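Local coordinates for L protein (CAS virus, PDB 5MV0) that probably acts as the cap-snatching endonuclease domain of the viral polymerase, cutting short capped primers from host mRNA for viral transcription, at residues B[154-157]-B[158-162]; B[38-41]-B[42-45]; B[46-49]-B[50-54]; B[60-63]-B[64-68]. All blocks are in the same frame, centred on the assembly; numbering follows the deposited sequence. Where two conformers were deposited one is given.

Interaction 1: residues B[154-157]-B[158-162]; sequences PERL and LFELL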
loop_
_atom_site.group_PDB
_atom_site.type_symbol
_atom_site.label_atom_id
_atom_site.label_comp_id
_atom_site.label_asym_id
_atom_site.label_seq_id
_atom_site.Cartn_x
_atom_site.Cartn_y
_atom_site.Cartn_z
ATOM N N PRO B 154 -1.905 -5.665 -10.776
ATOM C CA PRO B 154 -2.115 -6.847 -11.625
ATOM C C PRO B 154 -3.596 -7.080 -11.900
ATOM O O PRO B 154 -4.437 -6.973 -11.001
ATOM C CB PRO B 154 -1.518 -7.996 -10.801
ATOM C CG PRO B 154 -0.580 -7.342 -9.813
ATOM C CD PRO B 154 -1.157 -5.973 -9.539
ATOM N N GLU B 155 -3.908 -7.423 -13.156
ATOM C CA GLU B 155 -5.306 -7.588 -13.546
ATOM C C GLU B 155 -5.995 -8.676 -12.736
ATOM O O GLU B 155 -7.209 -8.598 -12.500
ATOM C CB GLU B 155 -5.432 -7.906 -15.039
ATOM C CG GLU B 155 -6.880 -7.788 -15.503
ATOM C CD GLU B 155 -7.109 -8.154 -16.958
ATOM O OE1 GLU B 155 -6.136 -8.496 -17.669
ATOM O OE2 GLU B 155 -8.282 -8.098 -17.384
ATOM N N ARG B 156 -5.249 -9.694 -12.296
ATOM C CA ARG B 156 -5.872 -10.752 -11.511
ATOM C C ARG B 156 -6.474 -10.201 -10.221
ATOM O O ARG B 156 -7.513 -10.689 -9.755
ATOM C CB ARG B 156 -4.846 -11.842 -11.207
ATOM C CG ARG B 156 -5.416 -13.045 -10.495
ATOM C CD ARG B 156 -6.582 -13.621 -11.275
ATOM N NE ARG B 156 -7.210 -14.747 -10.587
ATOM C CZ ARG B 156 -6.947 -16.025 -10.836
ATOM N NH1 ARG B 156 -6.055 -16.359 -11.765
ATOM N NH2 ARG B 156 -7.585 -16.970 -10.156
ATOM N N LEU B 157 -5.839 -9.191 -9.626
ATOM C CA LEU B 157 -6.374 -8.638 -8.382
ATOM C C LEU B 157 -7.639 -7.818 -8.632
ATOM O O LEU B 157 -8.580 -7.867 -7.829
ATOM C CB LEU B 157 -5.305 -7.804 -7.677
ATOM C CG LEU B 157 -4.068 -8.570 -7.190
ATOM C CD1 LEU B 157 -3.084 -7.639 -6.471
ATOM C CD2 LEU B 157 -4.477 -9.733 -6.281
ATOM N N LEU B 158 -7.688 -7.056 -9.732
ATOM C CA LEU B 158 -8.934 -6.398 -10.121
ATOM C C LEU B 158 -10.038 -7.414 -10.330
ATOM O O LEU B 158 -11.200 -7.166 -9.976
ATOM C CB LEU B 158 -8.753 -5.592 -11.408
ATOM C CG LEU B 158 -8.315 -4.129 -11.367
ATOM C CD1 LEU B 158 -9.353 -3.238 -10.647
ATOM C CD2 LEU B 158 -6.962 -4.019 -10.725
ATOM N N PHE B 159 -9.703 -8.537 -10.967
ATOM C CA PHE B 159 -10.670 -9.612 -11.150
ATOM C C PHE B 159 -11.167 -10.142 -9.811
ATOM O O PHE B 159 -12.368 -10.357 -9.625
ATOM C CB PHE B 159 -10.058 -10.757 -11.967
ATOM C CG PHE B 159 -10.885 -12.010 -11.912
ATOM C CD1 PHE B 159 -12.060 -12.105 -12.657
ATOM C CD2 PHE B 159 -10.540 -13.060 -11.065
ATOM C CE1 PHE B 159 -12.860 -13.244 -12.579
ATOM C CE2 PHE B 159 -11.338 -14.198 -10.983
ATOM C CZ PHE B 159 -12.489 -14.297 -11.745
ATOM N N GLU B 160 -10.246 -10.395 -8.874
ATOM C CA GLU B 160 -10.648 -10.967 -7.587
ATOM C C GLU B 160 -11.539 -10.021 -6.793
ATOM O O GLU B 160 -12.413 -10.483 -6.047
ATOM C CB GLU B 160 -9.414 -11.343 -6.760
ATOM C CG GLU B 160 -8.618 -12.486 -7.350
ATOM C CD GLU B 160 -9.402 -13.793 -7.390
ATOM O OE1 GLU B 160 -10.251 -14.013 -6.506
ATOM O OE2 GLU B 160 -9.180 -14.598 -8.317
ATOM N N LEU B 161 -11.330 -8.706 -6.915
ATOM C CA LEU B 161 -12.247 -7.767 -6.267
ATOM C C LEU B 161 -13.669 -8.022 -6.732
ATOM O O LEU B 161 -14.610 -8.039 -5.931
ATOM C CB LEU B 161 -11.864 -6.319 -6.588
ATOM C CG LEU B 161 -10.580 -5.744 -6.007
ATOM C CD1 LEU B 161 -10.505 -4.286 -6.413
ATOM C CD2 LEU B 161 -10.587 -5.902 -4.470
ATOM N N LEU B 162 -13.827 -8.247 -8.030
ATOM C CA LEU B 162 -15.147 -8.442 -8.621
ATOM C C LEU B 162 -15.720 -9.814 -8.268
ATOM O O LEU B 162 -16.874 -9.925 -7.842
ATOM C CB LEU B 162 -15.033 -8.263 -10.135
ATOM C CG LEU B 162 -16.284 -8.497 -10.996
ATOM C CD1 LEU B 162 -17.322 -7.409 -10.737
ATOM C CD2 LEU B 162 -15.896 -8.572 -12.487
#
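R156 and E160, one helical turn apart, are joined by a salt bridge made wholly at one oxygen, OE2. NE of R156 donates to OE2 of E160 across 3.0 Å, nearly straight at 166°, and OE2 lies in the guanidinium plane. NH2 of R156 adds a weak second bond to E160 OE2 at 3.4 Å. The guanidinium and carboxylate planes are 27° apart. Both chains bend at their second torsion: R156 leaves with CG anti to its own N (chi1 -175°) and E160 folds back to meet it. F159 runs alongside R156, its CD2 3.8 Å from R156 NE, with ring and guanidinium almost perpendicular.

Further out, S201 is hydrogen-bonded to R156 NH2, and the F159 ring meets Y194 edge-to-face. L161 packs on V13 and I17 of helix 4-20, where a branched apolar chain suits the site, and L157 lies on E16. P154 stands at the N-cap, where the N-H that proline lacks is not needed.

E160 OE2 uses the lone pair facing away from OE1, usually the less basic one. With E160 buried, the arginine's charge probably helps it stay ionised, while R156 NH2, through S201 OG, ties helix 155-170 to the chain after helix 196-200.

Interaction 2: residues B[38-41]-B[42-45]; sequences AMSA and IRLR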
loop_
_atom_site.group_PDB
_atom_site.type_symbol
_atom_site.label_atom_id
_atom_site.label_comp_id
_atom_site.label_asym_id
_atom_site.label_seq_id
_atom_site.Cartn_x
_atom_site.Cartn_y
_atom_site.Cartn_z
ATOM N N ALA B 38 -17.396 -6.170 0.799
ATOM C CA ALA B 38 -17.716 -6.331 -0.616
ATOM C C ALA B 38 -17.950 -4.983 -1.279
ATOM O O ALA B 38 -17.492 -4.753 -2.406
ATOM C CB ALA B 38 -18.944 -7.237 -0.805
ATOM N N MET B 39 -18.652 -4.067 -0.594
ATOM C CA MET B 39 -18.914 -2.772 -1.220
ATOM C C MET B 39 -17.639 -1.944 -1.323
ATOM O O MET B 39 -17.443 -1.211 -2.303
ATOM C CB MET B 39 -20.008 -2.015 -0.453
ATOM C CG MET B 39 -21.415 -2.684 -0.495
ATOM S SD MET B 39 -21.896 -3.470 -2.068
ATOM C CE MET B 39 -22.029 -2.046 -3.156
ATOM N N SER B 40 -16.743 -2.059 -0.343
ATOM C CA SER B 40 -15.463 -1.363 -0.444
ATOM C C SER B 40 -14.642 -1.889 -1.621
ATOM O O SER B 40 -13.996 -1.113 -2.333
ATOM C CB SER B 40 -14.694 -1.498 0.878
ATOM O OG SER B 40 -13.349 -1.069 0.719
ATOM N N ALA B 41 -14.675 -3.200 -1.852
ATOM C CA ALA B 41 -13.970 -3.777 -2.993
ATOM C C ALA B 41 -14.522 -3.257 -4.311
ATOM O O ALA B 41 -13.758 -2.925 -5.225
ATOM C CB ALA B 41 -14.075 -5.299 -2.935
ATOM N N ILE B 42 -15.852 -3.171 -4.423
ATOM C CA ILE B 42 -16.478 -2.639 -5.632
ATOM C C ILE B 42 -16.110 -1.174 -5.831
ATOM O O ILE B 42 -15.786 -0.748 -6.951
ATOM C CB ILE B 42 -18.001 -2.854 -5.562
ATOM C CG1 ILE B 42 -18.301 -4.351 -5.654
ATOM C CG2 ILE B 42 -18.739 -2.025 -6.646
ATOM C CD1 ILE B 42 -19.708 -4.738 -5.159
ATOM N N ARG B 43 -16.181 -0.474 -4.737
ATOM C CA ARG B 43 -15.688 1.009 -4.889
ATOM C C ARG B 43 -14.139 1.159 -5.293
ATOM O O ARG B 43 -13.703 1.901 -6.185
ATOM C CB ARG B 43 -15.930 1.775 -3.589
ATOM C CG ARG B 43 -15.511 3.245 -3.679
ATOM C CD ARG B 43 -14.832 3.703 -2.400
ATOM N NE ARG B 43 -14.167 2.564 -1.798
ATOM C CZ ARG B 43 -12.928 2.180 -2.068
ATOM N NH1 ARG B 43 -12.163 2.881 -2.926
ATOM N NH2 ARG B 43 -12.469 1.098 -1.462
ATOM N N LEU B 44 -13.381 0.230 -4.721
ATOM C CA LEU B 44 -11.955 0.253 -5.056
ATOM C C LEU B 44 -11.725 -0.063 -6.530
ATOM O O LEU B 44 -10.878 0.555 -7.191
ATOM C CB LEU B 44 -11.207 -0.735 -4.164
ATOM C CG LEU B 44 -9.674 -0.780 -4.290
ATOM C CD1 LEU B 44 -9.064 0.585 -3.958
ATOM C CD2 LEU B 44 -9.079 -1.909 -3.417
ATOM N N ARG B 45 -12.469 -1.024 -7.067
ATOM C CA ARG B 45 -12.364 -1.321 -8.493
ATOM C C ARG B 45 -12.591 -0.067 -9.339
ATOM O O ARG B 45 -11.810 0.235 -10.259
ATOM C CB ARG B 45 -13.364 -2.421 -8.831
ATOM C CG ARG B 45 -13.549 -2.744 -10.282
ATOM C CD ARG B 45 -14.440 -3.987 -10.384
ATOM N NE ARG B 45 -14.703 -4.344 -11.768
ATOM C CZ ARG B 45 -15.714 -3.859 -12.480
ATOM N NH1 ARG B 45 -16.568 -2.996 -11.935
ATOM N NH2 ARG B 45 -15.868 -4.232 -13.739
HETATM O O HOH W 1 -14.126 1.939 1.101
#
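I42 and M39 lie side by side on helix 34-57, pointing the same way, with the sulfur SD of M39 4.0 Å from CD1 of I42. The isoleucine belongs to the tight half of the contact. Its CG1, set beside the backbone N (chi1 -68°), covers the carbonyl of A38, with I42 CG1 3.4 Å from A38 O, while the amide of I42 is hydrogen-bonded to that same oxygen. A38 and A41 bring little bulk, which lets neighbouring helices come close: A38 and I42 meet helix 155-170, and A41 and L44 meet helix 4-20. I42 and R45 also touch helix 181-192, so this part of helix 34-57 runs through the middle of the helical lobe of the endonuclease domain.

Toward R43 the contact is looser and reaches water, although S40 itself is buried. R43 was modelled in two conformers, and in the one described here chi2 and chi3 (-140° and 30°) are far from staggered, so its bonds are tentative. In it, NH2 of R43 donates to OG of S40 at 3.2 Å, with the hydroxyl in the guanidinium plane. A water donates a hydrogen bond to S40 OG at 3.1 Å and weakly accepts from R43 NE, bridging the two. The main partner of S40 OG is the carbonyl of S29, so serine, small and polar, pins the preceding loop.

Interaction 3: residues B[46-49]-B[50-54]; sequences ATIH and ELNCC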
loop_
_atom_site.group_PDB
_atom_site.type_symbol
_atom_site.label_atom_id
_atom_site.label_comp_id
_atom_site.label_asym_id
_atom_site.label_seq_id
_atom_site.Cartn_x
_atom_site.Cartn_y
_atom_site.Cartn_z
ATOM N N ALA B 46 -13.647 0.690 -9.022
ATOM C CA ALA B 46 -13.938 1.920 -9.752
ATOM C C ALA B 46 -12.868 2.978 -9.511
ATOM O O ALA B 46 -12.513 3.724 -10.433
ATOM C CB ALA B 46 -15.318 2.456 -9.353
ATOM N N THR B 47 -12.350 3.067 -8.279
ATOM C CA THR B 47 -11.343 4.084 -7.960
ATOM C C THR B 47 -10.016 3.801 -8.663
ATOM O O THR B 47 -9.312 4.736 -9.069
ATOM C CB THR B 47 -11.127 4.165 -6.442
ATOM O OG1 THR B 47 -12.354 4.523 -5.801
ATOM C CG2 THR B 47 -10.113 5.213 -6.110
ATOM N N ILE B 48 -9.641 2.523 -8.782
ATOM C CA ILE B 48 -8.441 2.157 -9.539
ATOM C C ILE B 48 -8.564 2.621 -10.994
ATOM O O ILE B 48 -7.633 3.208 -11.572
ATOM C CB ILE B 48 -8.201 0.636 -9.437
ATOM C CG1 ILE B 48 -7.882 0.249 -7.976
ATOM C CG2 ILE B 48 -7.089 0.190 -10.384
ATOM C CD1 ILE B 48 -7.871 -1.264 -7.715
ATOM N N HIS B 49 -9.716 2.360 -11.607
ATOM C CA HIS B 49 -9.974 2.842 -12.962
ATOM C C HIS B 49 -9.803 4.357 -13.062
ATOM O O HIS B 49 -9.120 4.853 -13.970
ATOM C CB HIS B 49 -11.382 2.430 -13.383
ATOM C CG HIS B 49 -11.746 2.830 -14.775
ATOM N ND1 HIS B 49 -11.037 2.410 -15.881
ATOM C CD2 HIS B 49 -12.770 3.584 -15.243
ATOM C CE1 HIS B 49 -11.606 2.893 -16.973
ATOM N NE2 HIS B 49 -12.663 3.604 -16.613
ATOM N N GLU B 50 -10.441 5.112 -12.150
ATOM C CA GLU B 50 -10.308 6.571 -12.149
ATOM C C GLU B 50 -8.858 6.991 -12.024
ATOM O O GLU B 50 -8.395 7.888 -12.733
ATOM C CB GLU B 50 -11.081 7.203 -10.988
ATOM C CG GLU B 50 -12.579 7.095 -11.005
ATOM C CD GLU B 50 -13.166 7.471 -9.633
ATOM O OE1 GLU B 50 -12.403 7.955 -8.754
ATOM O OE2 GLU B 50 -14.378 7.267 -9.429
ATOM N N LEU B 51 -8.138 6.386 -11.078
ATOM C CA LEU B 51 -6.736 6.736 -10.859
ATOM C C LEU B 51 -5.911 6.555 -12.127
ATOM O O LEU B 51 -5.136 7.437 -12.514
ATOM C CB LEU B 51 -6.150 5.879 -9.734
ATOM C CG LEU B 51 -4.666 6.134 -9.449
ATOM C CD1 LEU B 51 -4.445 7.634 -9.217
ATOM C CD2 LEU B 51 -4.201 5.325 -8.249
ATOM N N ASN B 52 -6.045 5.404 -12.775
ATOM C CA ASN B 52 -5.189 5.140 -13.920
ATOM C C ASN B 52 -5.595 5.957 -15.142
ATOM O O ASN B 52 -4.730 6.329 -15.944
ATOM C CB ASN B 52 -5.178 3.646 -14.185
ATOM C CG ASN B 52 -4.400 2.899 -13.105
ATOM O OD1 ASN B 52 -3.345 3.366 -12.672
ATOM N ND2 ASN B 52 -4.925 1.772 -12.646
ATOM N N CYS B 53 -6.884 6.268 -15.294
ATOM C CA CYS B 53 -7.274 7.219 -16.336
ATOM C C CYS B 53 -6.633 8.577 -16.089
ATOM O O CYS B 53 -6.122 9.209 -17.023
ATOM C CB CYS B 53 -8.800 7.343 -16.416
ATOM S SG CYS B 53 -9.643 5.895 -17.085
ATOM N N CYS B 54 -6.613 9.025 -14.827
ATOM C CA CYS B 54 -5.972 10.295 -14.497
ATOM C C CYS B 54 -4.489 10.259 -14.813
ATOM O O CYS B 54 -3.947 11.199 -15.403
ATOM C CB CYS B 54 -6.180 10.635 -13.026
ATOM S SG CYS B 54 -7.859 11.112 -12.623
#
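The carbonyl oxygen of T47 receives the amide of L51 at 2.9 Å and 164°, the shortest of the four i to i+4 backbone bonds that tie this part of the helix together. On one flank the thiol of C53 sits over a face of the H49 imidazole, a sulfur-aromatic contact with SG 3.9 Å from the ring centroid and 22° off the normal. The nearest ring atom to C53 SG is H49 CE1, at 3.6 Å. H49 swings its ring towards the next turn because CG is anti to the backbone N (chi1 -178°), and the ring's other contacts fix its rotation: ND1 takes a hydrogen bond with the backbone N of R149 and NE2 a weak one with S105 O, a pattern consistent with a proton on NE2.

This half of helix 34-57 packs against the mixed sheet, where H49, C53 and C54 touch strand 98-106 at the core of the PD-(D/E)XK nuclease fold. A cysteine is small enough for C53 to lie against both the ring and L102.

N52 lies alongside I48, with N52 ND2 3.5 Å from I48 CG2, and that amide nitrogen reaches R149 O. E50 extends beyond CG the other way; its CG is 3.4 Å from A46 O. OE1 of E50 is hydrogen-bonded to H61 NE2, and OE2 comes close to D88 OD1, as in the acidic metal sites of this clan, though no metal is seen between them.

Interaction 4: residues B[60-63]-B[64-68]; sequences IHNT and KEISL. With PO4 (phosphate ion), chain F.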
loop_
_atom_site.group_PDB
_atom_site.type_symbol
_atom_site.label_atom_id
_atom_site.label_comp_id
_atom_site.label_asym_id
_atom_site.label_seq_id
_atom_site.Cartn_x
_atom_site.Cartn_y
_atom_site.Cartn_z
ATOM N N ILE B 60 -4.989 15.500 -12.244
ATOM C CA ILE B 60 -5.122 15.235 -10.812
ATOM C C ILE B 60 -6.318 14.326 -10.568
ATOM O O ILE B 60 -7.422 14.596 -11.045
ATOM C CB ILE B 60 -5.275 16.554 -10.038
ATOM C CG1 ILE B 60 -4.016 17.412 -10.187
ATOM C CG2 ILE B 60 -5.609 16.307 -8.568
ATOM C CD1 ILE B 60 -4.265 18.859 -9.841
ATOM N N HIS B 61 -6.104 13.252 -9.815
ATOM C CA HIS B 61 -7.219 12.441 -9.328
ATOM C C HIS B 61 -7.897 13.170 -8.176
ATOM O O HIS B 61 -7.253 13.494 -7.170
ATOM C CB HIS B 61 -6.719 11.074 -8.877
ATOM C CG HIS B 61 -7.806 10.102 -8.538
ATOM N ND1 HIS B 61 -7.593 9.017 -7.710
ATOM C CD2 HIS B 61 -9.100 10.029 -8.931
ATOM C CE1 HIS B 61 -8.715 8.328 -7.596
ATOM N NE2 HIS B 61 -9.644 8.917 -8.330
ATOM N N ASN B 62 -9.198 13.412 -8.311
ATOM C CA ASN B 62 -9.920 14.337 -7.427
ATOM C C ASN B 62 -10.419 13.637 -6.155
ATOM O O ASN B 62 -11.614 13.607 -5.854
ATOM C CB ASN B 62 -11.074 14.976 -8.195
ATOM C CG ASN B 62 -11.828 16.009 -7.382
ATOM O OD1 ASN B 62 -11.324 16.523 -6.380
ATOM N ND2 ASN B 62 -13.041 16.331 -7.820
ATOM N N THR B 63 -9.472 13.114 -5.369
ATOM C CA THR B 63 -9.825 12.401 -4.139
ATOM C C THR B 63 -10.356 13.318 -3.039
ATOM O O THR B 63 -11.024 12.834 -2.119
ATOM C CB THR B 63 -8.620 11.622 -3.596
ATOM O OG1 THR B 63 -7.592 12.537 -3.200
ATOM C CG2 THR B 63 -8.073 10.681 -4.648
ATOM N N LYS B 64 -10.060 14.615 -3.076
ATOM C CA LYS B 64 -10.677 15.501 -2.100
ATOM C C LYS B 64 -12.083 15.903 -2.506
ATOM O O LYS B 64 -12.754 16.599 -1.743
ATOM C CB LYS B 64 -9.816 16.744 -1.884
ATOM C CG LYS B 64 -8.447 16.418 -1.298
ATOM C CD LYS B 64 -7.647 17.672 -1.117
ATOM C CE LYS B 64 -6.216 17.503 -1.570
ATOM N NZ LYS B 64 -5.483 18.787 -1.365
ATOM N N GLU B 65 -12.514 15.492 -3.698
ATOM C CA GLU B 65 -13.882 15.675 -4.173
ATOM C C GLU B 65 -14.272 17.149 -4.201
ATOM O O GLU B 65 -15.367 17.529 -3.781
ATOM C CB GLU B 65 -14.863 14.848 -3.333
ATOM C CG GLU B 65 -14.528 13.365 -3.370
ATOM C CD GLU B 65 -15.582 12.484 -2.733
ATOM O OE1 GLU B 65 -16.425 12.994 -1.970
ATOM O OE2 GLU B 65 -15.559 11.268 -3.001
ATOM N N ILE B 66 -13.368 18.000 -4.685
ATOM C CA ILE B 66 -13.769 19.374 -4.937
ATOM C C ILE B 66 -14.734 19.404 -6.119
ATOM O O ILE B 66 -14.708 18.539 -7.010
ATOM C CB ILE B 66 -12.562 20.301 -5.175
ATOM C CG1 ILE B 66 -11.824 19.931 -6.461
ATOM C CG2 ILE B 66 -11.616 20.283 -3.963
ATOM C CD1 ILE B 66 -10.744 20.927 -6.816
ATOM N N SER B 67 -15.598 20.407 -6.126
ATOM C CA SER B 67 -16.631 20.511 -7.136
ATOM C C SER B 67 -16.109 21.260 -8.360
ATOM O O SER B 67 -15.036 21.862 -8.348
ATOM C CB SER B 67 -17.849 21.237 -6.566
ATOM O OG SER B 67 -17.486 22.555 -6.226
ATOM N N LEU B 68 -16.912 21.244 -9.420
ATOM C CA LEU B 68 -16.600 22.064 -10.585
ATOM C C LEU B 68 -16.465 23.533 -10.206
ATOM O O LEU B 68 -15.522 24.209 -10.635
ATOM C CB LEU B 68 -17.684 21.878 -11.641
ATOM C CG LEU B 68 -17.571 22.773 -12.868
ATOM C CD1 LEU B 68 -16.315 22.420 -13.606
ATOM C CD2 LEU B 68 -18.806 22.564 -13.735
HETATM P P PO4 F . -20.755 23.555 -5.206
HETATM O O1 PO4 F . -22.010 23.347 -4.402
HETATM O O2 PO4 F . -20.846 22.775 -6.498
HETATM O O3 PO4 F . -19.519 23.194 -4.432
HETATM O O4 PO4 F . -20.650 25.023 -5.534
HETATM O O HOH W 2 -8.654 16.322 -5.034
HETATM O O HOH W 3 -12.358 10.620 -2.155
#
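The amide of N62 pairs in its own plane with the backbone of I66: OD1 accepts the backbone N of I66 at 3.0 Å, on a lone pair in the carbonyl plane, and ND2 donates to I66 O at 2.9 Å, with that oxygen close to the amide plane. Nearby, the H61 ring has CG2 of T63 over one face, 3.5 Å above the plane and offset toward the rim. The first torsion of N62 (chi1 -177°) carries the amide away from its own N, so that the side chain faces I66 much as a peptide unit would.

Between them the chain makes a type I turn from N62 to E65, closed by E65 N donating to N62 O at 3.0 Å from above the carbonyl plane. E65 then takes a left-handed backbone conformation (phi 59°). A water donates to N62 OD1 and accepts from K64 N, and N62 ND2 also holds P87 O. K64 reaches S176 O of the third subunit.

S67 is the N-cap of helix 68-73. Its OG, lying between N and carbonyl carbon (chi1 63°), is paired with M70 N and donates to phosphate O3 at 2.8 Å. N69 and H84 of the same chain and S119 of the third subunit also bond to this ion, which probably came from the crystallisation liquor.

Asparagine, with donor and acceptor on one flat group, satisfies both polar backbone atoms of I66 and so probably holds the loop rigid before the helix begins.

Interactions 2 and 3 are consecutive parts of helix 34-57, their centres 13 Å apart, and this helix joins the helical lobe to the sheet. Interaction 1 docks on both: L161 CD1 lies 3.7 Å from A41 O, and L158 CD1 lies 3.8 Å from I48 CD1. At the other end, interaction 4 meets interaction 3 through the 3.0 Å junction of H61 NE2 with E50 OE1, beside the presumed nuclease centre; T47 and L51 pack on the same imidazole, and C54 SG on H61 CA. Interactions 1 and 4 lie on opposite sides of the chain's centre, with centres about 25 Å apart, and the phosphate at S67 sits between this chain and the third subunit.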